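Local coordinates for tellurite resistance protein of COG3793 (Nostoc punctiforme, PDB 2OU3), which belongs to the TerB family of tellurite resistance proteins, binds a zinc ion, and probably acts in the response to tellurite, at the interface of chains A and B. Sequence-based numbering; all coordinates share one arbitrary frame. Chains: chain A/B, Tellurite resistance protein of COG3793.

The interface of chains A and B. Residues chain A 20, 23-25, 28, 89; chain B 160-161.
B:Tyr161 reaches across a two-fold symmetric homodimer interface as a C-terminal tail, its side chain set among A:Phe20, A:Pro24, A:Asp28 and A:Gln89; a twin repeats the contact with the chains exchanged, so the pair of tails probably helps hold the deposited dimer together, though the structure alone does not show that this dimer is biological. The tyrosine hides 95 of the patch's summed 201 Å². Its ring is covered on one face by A:Pro24, whose CA stands 3.7 Å from the ring centroid, displaced toward the phenol end. On the A:Phe20 ring the roles reverse: B:Tyr161 CB sits over one face, 3.5 Å from A:Phe20 CG. B:Tyr161 CG lies anti to its own carbonyl carbon (chi1 -79°), which carries the phenol away from the terminal carboxylate toward the start of helix 26-41. B:Pro160 CG packs on the outer end of the phenylalanine, 3.7 Å from A:Phe20 CZ. A:Gln89 CG comes 3.7 Å from B:Tyr161 CE2. At the tip, the backbone N of A:Thr25 donates a nearly straight hydrogen bond (169° at H) to B:Tyr161 OH, 3.3 Å away. B:Tyr161 OH in turn donates to A:Asp28 OD2 at a doubtfully short 2.4 Å, on the anti side of the carboxylate and 25° out of its plane. The A:Thr25 hydroxyl, OG1, accepts the backbone N-H of A:Asp28, whose N is 3.1 Å away, capping the first turn of the helix.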
loop_
_atom_site.group_PDB
_atom_site.type_symbol
_atom_site.label_atom_id
_atom_site.label_comp_id
_atom_site.label_asym_id
_atom_site.label_seq_id
_atom_site.Cartn_x
_atom_site.Cartn_y
_atom_site.Cartn_z
ATOM N N PHE A 20 -8.929 8.334 2.054
ATOM C CA PHE A 20 -9.151 9.417 2.986
ATOM C C PHE A 20 -8.273 10.599 2.630
ATOM O O PHE A 20 -7.176 10.424 2.157
ATOM C CB PHE A 20 -8.788 8.959 4.412
ATOM C CG PHE A 20 -9.686 7.869 4.989
ATOM C CD1 PHE A 20 -10.904 7.518 4.414
ATOM C CD2 PHE A 20 -9.288 7.198 6.156
ATOM C CE1 PHE A 20 -11.718 6.510 4.971
ATOM C CE2 PHE A 20 -10.103 6.223 6.727
ATOM C CZ PHE A 20 -11.312 5.880 6.145
ATOM N N ILE A 23 -5.448 12.218 7.838
ATOM C CA ILE A 23 -4.915 11.083 8.589
ATOM C C ILE A 23 -5.857 10.890 9.787
ATOM O O ILE A 23 -6.101 11.869 10.499
ATOM C CB ILE A 23 -3.501 11.363 9.105
ATOM C CG1 ILE A 23 -2.546 11.647 7.941
ATOM C CG2 ILE A 23 -2.985 10.150 9.898
ATOM C CD1 ILE A 23 -1.177 12.220 8.330
ATOM N N PRO A 24 -6.393 9.664 10.004
ATOM C CA PRO A 24 -7.202 9.436 11.214
ATOM C C PRO A 24 -6.399 9.668 12.493
ATOM O O PRO A 24 -5.162 9.476 12.515
ATOM C CB PRO A 24 -7.610 7.946 11.104
ATOM C CG PRO A 24 -7.552 7.673 9.630
ATOM C CD PRO A 24 -6.337 8.442 9.168
ATOM N N THR A 25 -7.105 10.041 13.556
ATOM C CA THR A 25 -6.489 10.169 14.866
ATOM C C THR A 25 -5.922 8.819 15.256
ATOM O O THR A 25 -6.412 7.769 14.784
ATOM C CB THR A 25 -7.510 10.636 15.918
ATOM O OG1 THR A 25 -8.562 9.692 15.982
ATOM C CG2 THR A 25 -8.080 12.047 15.562
ATOM N N ASP A 28 -8.717 6.694 16.608
ATOM C CA ASP A 28 -9.503 6.054 15.558
ATOM C C ASP A 28 -8.787 4.880 14.898
ATOM O O ASP A 28 -9.413 3.853 14.633
ATOM C CB ASP A 28 -9.964 7.049 14.490
ATOM C CG ASP A 28 -11.275 7.775 14.859
ATOM O OD1 ASP A 28 -11.941 7.384 15.860
ATOM O OD2 ASP A 28 -11.659 8.718 14.105
ATOM N N GLN A 89 -16.493 7.793 13.483
ATOM C CA GLN A 89 -15.781 7.504 12.233
ATOM C C GLN A 89 -15.693 6.008 12.017
ATOM O O GLN A 89 -16.013 5.504 10.950
ATOM C CB GLN A 89 -14.360 8.090 12.243
ATOM C CG GLN A 89 -14.299 9.637 12.192
ATOM C CD GLN A 89 -14.759 10.296 13.480
ATOM O OE1 GLN A 89 -14.175 10.074 14.568
ATOM N NE2 GLN A 89 -15.803 11.124 13.381
ATOM N N PRO B 160 -15.567 8.634 6.351
ATOM C CA PRO B 160 -15.242 9.260 7.634
ATOM C C PRO B 160 -14.109 10.267 7.604
ATOM O O PRO B 160 -14.086 11.209 8.400
ATOM C CB PRO B 160 -14.874 8.069 8.527
ATOM C CG PRO B 160 -14.526 6.993 7.630
ATOM C CD PRO B 160 -15.328 7.185 6.391
ATOM N N TYR B 161 -13.167 10.067 6.695
ATOM C CA TYR B 161 -12.034 10.945 6.588
ATOM C C TYR B 161 -11.730 11.177 5.115
ATOM O O TYR B 161 -10.863 11.958 4.743
ATOM C CB TYR B 161 -10.856 10.272 7.232
ATOM C CG TYR B 161 -10.787 10.314 8.747
ATOM C CD1 TYR B 161 -10.379 11.458 9.408
ATOM C CD2 TYR B 161 -11.049 9.174 9.511
ATOM C CE1 TYR B 161 -10.227 11.471 10.780
ATOM C CE2 TYR B 161 -10.899 9.180 10.883
ATOM C CZ TYR B 161 -10.509 10.336 11.521
ATOM O OH TYR B 161 -10.312 10.356 12.900
ATOM O OXT TYR B 161 -12.401 10.587 4.267
#